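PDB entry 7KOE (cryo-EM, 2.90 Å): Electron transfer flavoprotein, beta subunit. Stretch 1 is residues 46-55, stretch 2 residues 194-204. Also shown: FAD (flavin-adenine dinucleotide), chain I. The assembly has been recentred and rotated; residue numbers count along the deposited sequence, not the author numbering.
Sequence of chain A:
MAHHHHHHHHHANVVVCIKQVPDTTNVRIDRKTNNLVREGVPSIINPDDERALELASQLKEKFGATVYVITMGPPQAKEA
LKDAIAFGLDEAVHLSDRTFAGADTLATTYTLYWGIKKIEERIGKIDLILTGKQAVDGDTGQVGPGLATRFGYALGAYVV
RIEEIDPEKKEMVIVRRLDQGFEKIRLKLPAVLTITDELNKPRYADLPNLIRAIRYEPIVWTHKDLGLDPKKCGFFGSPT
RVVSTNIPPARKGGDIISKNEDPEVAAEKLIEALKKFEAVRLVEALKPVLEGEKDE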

# COMPACT_ATOMS: atom_id res chain seq x y z
N ASN A 46 8.57 2.75 -39.15
CA ASN A 46 9.99 2.44 -39.08
C ASN A 46 10.75 3.40 -39.99
O ASN A 46 10.36 3.58 -41.15
N PRO A 47 11.80 4.06 -39.49
CA PRO A 47 12.50 5.05 -40.32
C PRO A 47 13.24 4.47 -41.51
O PRO A 47 13.52 5.21 -42.45
N ASP A 48 13.56 3.18 -41.50
CA ASP A 48 14.04 2.53 -42.72
C ASP A 48 12.93 2.37 -43.75
O ASP A 48 13.23 2.22 -44.93
N ASP A 49 11.67 2.39 -43.32
CA ASP A 49 10.54 2.23 -44.22
C ASP A 49 10.00 3.55 -44.75
O ASP A 49 9.27 3.53 -45.74
N GLU A 50 10.33 4.67 -44.12
CA GLU A 50 9.99 5.96 -44.72
C GLU A 50 10.80 6.20 -45.98
O GLU A 50 10.34 6.89 -46.90
N ARG A 51 12.01 5.64 -46.06
CA ARG A 51 12.78 5.70 -47.29
C ARG A 51 12.21 4.75 -48.33
O ARG A 51 12.33 5.01 -49.54
N ALA A 52 11.61 3.65 -47.89
CA ALA A 52 10.96 2.74 -48.82
C ALA A 52 9.67 3.33 -49.37
O ALA A 52 9.33 3.11 -50.53
N LEU A 53 8.94 4.07 -48.54
CA LEU A 53 7.71 4.71 -48.99
C LEU A 53 8.00 5.89 -49.91
O LEU A 53 7.22 6.16 -50.83
N GLU A 54 9.10 6.60 -49.66
CA GLU A 54 9.44 7.73 -50.51
C GLU A 54 9.94 7.26 -51.87
O GLU A 54 9.65 7.88 -52.89
N LEU A 55 10.66 6.13 -51.90
CA LEU A 55 11.05 5.53 -53.17
C LEU A 55 9.84 5.03 -53.93
O LEU A 55 9.78 5.14 -55.16
N THR A 194 15.24 -3.94 -50.20
CA THR A 194 15.37 -3.78 -48.75
C THR A 194 16.18 -2.51 -48.55
O THR A 194 17.39 -2.49 -48.79
N ILE A 195 15.51 -1.44 -48.14
CA ILE A 195 16.00 -0.08 -48.29
C ILE A 195 16.63 0.39 -46.99
O ILE A 195 16.11 0.13 -45.90
N THR A 196 17.77 1.08 -47.10
CA THR A 196 18.43 1.68 -45.95
C THR A 196 17.98 3.12 -45.76
O THR A 196 17.10 3.62 -46.45
N ASP A 197 18.60 3.80 -44.79
CA ASP A 197 18.34 5.22 -44.58
C ASP A 197 18.97 6.09 -45.65
O ASP A 197 18.49 7.20 -45.90
N GLU A 198 20.05 5.62 -46.28
CA GLU A 198 20.85 6.47 -47.14
C GLU A 198 20.34 6.53 -48.57
O GLU A 198 21.01 7.13 -49.42
N LEU A 199 19.19 5.93 -48.86
CA LEU A 199 18.68 5.95 -50.23
C LEU A 199 18.20 7.34 -50.61
O LEU A 199 18.64 7.90 -51.62
N ASN A 200 17.30 7.90 -49.82
CA ASN A 200 16.77 9.23 -50.08
C ASN A 200 16.41 9.87 -48.76
O ASN A 200 16.68 9.32 -47.68
N LYS A 201 15.82 11.05 -48.83
CA LYS A 201 15.21 11.68 -47.67
C LYS A 201 13.72 11.83 -47.94
O LYS A 201 13.34 12.32 -49.01
N PRO A 202 12.86 11.38 -47.03
CA PRO A 202 11.42 11.35 -47.32
C PRO A 202 10.83 12.74 -47.41
O PRO A 202 11.26 13.67 -46.73
N ARG A 203 9.83 12.87 -48.27
CA ARG A 203 9.29 14.17 -48.61
C ARG A 203 8.41 14.70 -47.48
O ARG A 203 7.86 13.95 -46.67
N TYR A 204 8.31 16.02 -47.42
CA TYR A 204 7.26 16.67 -46.67
C TYR A 204 5.97 16.54 -47.47
O TYR A 204 5.88 17.07 -48.58

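Packing of the helix of stretch 1 against stretch 2, which leaves a strand at I195 and runs on as an irregular segment; together the two bury 745 Å², across a sequence separation of at least 140 residues. The apolar centre is built around I195, whose CA-to-CB bond points toward the helix. With chi1 and chi2 both m, its side chain meets two helix residues one turn apart: CG1 of I195 lies 3.9 Å from CB of A52, and CD1 of I195 lies 3.8 Å from CD2 of L55. The CA-to-CB bond of A52 points sideways; the A52 and I195 CA atoms are 5.8 Å apart. L55 points toward stretch 2 as a t, p rotamer, and its CB also touches CD2 of L199 at 3.7 Å; L199, likewise t, p and directed inward, thus extends this group along stretch 2. L53 points away from stretch 2 and takes no part.

R51 carries the contact from this apolar group to polar ground and has the largest covered area of any residue here. Its CB sits 4.0 Å from CG2 of I195, and m settings at chi1 and chi2 bend the chain before chi3 extends it at t. The aliphatic portion lies against backbone, CG of R51 being 3.3 Å from O of T196 and CD of R51 3.3 Å from O of N200. NE of R51 then donates a hydrogen bond to O of D197 at 3.0 Å, using a backbone carbonyl as acceptor. The guanidinium is sandwiched: CD of P202 lies over one face and OD2 of D197 over the opposite face. Because that oxygen is well out of the guanidinium plane, the long salt bridge from NH2 of R51 to OD2 of D197, 3.8 Å, rests on charge alone. N200, with chi1 p, points inward beside R51 and E54.

The CA-to-CB bond of P202 points sideways, and its ring packs on the helix, its CG 3.8 Å from CB of E50 and its CA 3.8 Å from CB of E54. E54 points toward stretch 2, and its t, p rotamer carries the carboxylate to R203, whose CB is set sideways but whose side-chain end comes nearer. OE1 of E54 accepts a hydrogen bond from backbone N of R203 at 3.2 Å and a weak one from NE of R203 at 2.8 Å, the latter within a salt bridge; NH1 of R203 adds a weak bond to OE2 of E54 at 3.4 Å. One carboxylate therefore holds both backbone and side chain of R203.

At the other end, D48 (chi1 m) brings OD1 to 2.9 Å from OD2 of D197, a close approach of like charges; OD2 of D48 is hydrogen-bonded elsewhere in the structure. N46, out of reach of stretch 2 (chi1 t), has ND2 2.8 Å from OD2 of D49, to which it donates, and makes a weak hydrogen bond to O3B of the FAD ribose at 3.1 Å; the positions of both acceptors are less sure.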

# COMPACT_ATOMS: atom_id res chain seq x y z
CB ASN A 46 10.20 1.00 -39.51
CG ASN A 46 11.63 0.57 -39.40
OD1 ASN A 46 12.29 0.83 -38.41
ND2 ASN A 46 12.13 -0.09 -40.44
CB PRO A 47 13.48 5.70 -39.33
CG PRO A 47 12.88 5.45 -38.00
CD PRO A 47 12.22 4.12 -38.09
CB ASP A 48 14.64 1.16 -42.40
CG ASP A 48 16.00 1.24 -41.74
OD1 ASP A 48 16.76 2.18 -42.05
OD2 ASP A 48 16.31 0.37 -40.90
CB ASP A 49 9.40 1.47 -43.55
CG ASP A 49 9.69 0.01 -43.43
OD1 ASP A 49 9.48 -0.70 -44.43
OD2 ASP A 49 10.14 -0.44 -42.37
CB GLU A 50 10.21 7.08 -43.72
CG GLU A 50 9.16 7.14 -42.62
CD GLU A 50 9.60 7.98 -41.44
OE1 GLU A 50 10.49 8.85 -41.62
OE2 GLU A 50 9.07 7.78 -40.33
CB ARG A 51 14.25 5.37 -47.02
CG ARG A 51 14.77 5.91 -45.71
CD ARG A 51 14.83 7.42 -45.73
NE ARG A 51 15.78 7.96 -44.77
CZ ARG A 51 15.51 8.18 -43.49
NH1 ARG A 51 14.31 7.91 -43.01
NH2 ARG A 51 16.44 8.69 -42.70
CB ALA A 52 10.69 1.40 -48.14
CB LEU A 53 6.88 5.17 -47.80
CG LEU A 53 6.27 4.09 -46.92
CD1 LEU A 53 5.83 4.68 -45.61
CD2 LEU A 53 5.13 3.45 -47.63
CB GLU A 54 10.47 8.61 -49.80
CG GLU A 54 11.32 9.52 -50.68
CD GLU A 54 10.52 10.59 -51.40
OE1 GLU A 54 9.46 11.00 -50.89
OE2 GLU A 54 10.96 11.03 -52.48
CB LEU A 55 12.03 4.38 -52.92
CG LEU A 55 12.43 3.53 -54.13
CD1 LEU A 55 13.28 4.35 -55.07
CD2 LEU A 55 13.15 2.28 -53.69
CB THR A 194 16.03 -5.00 -48.12
OG1 THR A 194 15.13 -6.11 -48.20
CG2 THR A 194 16.37 -4.77 -46.69
CB ILE A 195 14.85 0.86 -48.71
CG1 ILE A 195 14.02 0.22 -49.82
CG2 ILE A 195 15.39 2.19 -49.16
CD1 ILE A 195 14.75 0.05 -51.12
CB THR A 196 19.95 1.63 -46.13
OG1 THR A 196 20.31 2.32 -47.33
CG2 THR A 196 20.42 0.20 -46.22
CB ASP A 197 18.87 5.67 -43.22
CG ASP A 197 18.31 4.87 -42.07
OD1 ASP A 197 19.06 4.03 -41.52
OD2 ASP A 197 17.14 5.07 -41.71
CB GLU A 198 22.31 5.99 -47.15
CG GLU A 198 23.04 6.13 -45.82
CD GLU A 198 22.91 4.90 -44.95
OE1 GLU A 198 22.37 3.89 -45.42
OE2 GLU A 198 23.36 4.95 -43.78
CB LEU A 199 17.56 4.93 -50.41
CG LEU A 199 17.07 4.91 -51.86
CD1 LEU A 199 17.88 3.93 -52.66
CD2 LEU A 199 15.61 4.57 -51.96
CB ASN A 200 15.59 9.14 -51.06
CG ASN A 200 14.60 8.04 -50.69
OD1 ASN A 200 14.54 7.58 -49.56
ND2 ASN A 200 13.86 7.57 -51.69
CB LYS A 201 15.85 13.04 -47.37
CG LYS A 201 17.28 12.92 -46.88
CD LYS A 201 17.82 14.24 -46.37
CE LYS A 201 18.17 15.17 -47.51
NZ LYS A 201 18.82 16.41 -47.00
CB PRO A 202 10.84 10.56 -46.14
CG PRO A 202 12.00 9.84 -45.55
CD PRO A 202 13.16 10.74 -45.74
CB ARG A 203 8.47 14.09 -49.90
CG ARG A 203 7.24 13.20 -49.79
CD ARG A 203 6.57 13.02 -51.13
NE ARG A 203 7.52 12.59 -52.15
CZ ARG A 203 7.18 12.12 -53.34
NH1 ARG A 203 8.11 11.76 -54.21
NH2 ARG A 203 5.90 12.01 -53.65
CB TYR A 204 7.61 18.13 -46.42
CG TYR A 204 7.01 18.70 -45.16
CD1 TYR A 204 7.19 18.08 -43.94
CD2 TYR A 204 6.26 19.86 -45.21
CE1 TYR A 204 6.64 18.61 -42.79
CE2 TYR A 204 5.71 20.39 -44.07
CZ TYR A 204 5.90 19.76 -42.87
OH TYR A 204 5.34 20.30 -41.74
PA FAD I . 12.61 -6.56 -39.61
O1A FAD I . 14.04 -6.22 -39.39
O2A FAD I . 12.27 -7.90 -40.16
O5B FAD I . 11.93 -5.43 -40.51
C5B FAD I . 12.36 -5.33 -41.89
C4B FAD I . 11.24 -4.75 -42.72
O4B FAD I . 10.21 -5.76 -42.91
C3B FAD I . 10.48 -3.57 -42.11
O3B FAD I . 11.15 -2.34 -42.35
C2B FAD I . 9.17 -3.65 -42.90
O2B FAD I . 9.29 -3.12 -44.20
C1B FAD I . 8.94 -5.15 -42.93
N9A FAD I . 8.19 -5.62 -41.78
C8A FAD I . 8.67 -5.95 -40.54
N7A FAD I . 7.73 -6.33 -39.71
C5A FAD I . 6.56 -6.23 -40.45
C6A FAD I . 5.21 -6.49 -40.14
N6A FAD I . 4.79 -6.91 -38.96
N1A FAD I . 4.30 -6.29 -41.12
C2A FAD I . 4.73 -5.86 -42.32
N3A FAD I . 5.96 -5.59 -42.72
C4A FAD I . 6.84 -5.80 -41.73
N1 FAD I . 11.73 -12.30 -34.34
C2 FAD I . 12.65 -13.11 -34.91
O2 FAD I . 12.38 -13.72 -35.95
N3 FAD I . 13.88 -13.29 -34.39
C4 FAD I . 14.28 -12.65 -33.24
O4 FAD I . 15.40 -12.84 -32.80
C4X FAD I . 13.36 -11.80 -32.61
N5 FAD I . 13.72 -11.19 -31.51
C5X FAD I . 12.80 -10.36 -30.92
C6 FAD I . 13.17 -9.70 -29.74
C7 FAD I . 12.30 -8.86 -29.09
C7M FAD I . 12.73 -8.17 -27.82
C8 FAD I . 11.01 -8.65 -29.62
C8M FAD I . 10.04 -7.73 -28.92
C9 FAD I . 10.64 -9.30 -30.78
C9A FAD I . 11.52 -10.16 -31.45
N10 FAD I . 11.17 -10.82 -32.62
C10 FAD I . 12.07 -11.67 -33.24
C1' FAD I . 9.83 -10.63 -33.20
C2' FAD I . 9.89 -10.07 -34.61
O2' FAD I . 10.19 -8.68 -34.56
C3' FAD I . 8.57 -10.26 -35.34
O3' FAD I . 8.47 -11.61 -35.78
C4' FAD I . 8.39 -9.31 -36.53
O4' FAD I . 7.43 -9.85 -37.45
C5' FAD I . 9.68 -9.06 -37.27
O5' FAD I . 10.12 -7.69 -37.02
P FAD I . 11.68 -7.37 -36.97
O1P FAD I . 12.00 -6.66 -35.70
O2P FAD I . 12.41 -8.64 -37.27
O3P FAD I . 11.84 -6.38 -38.22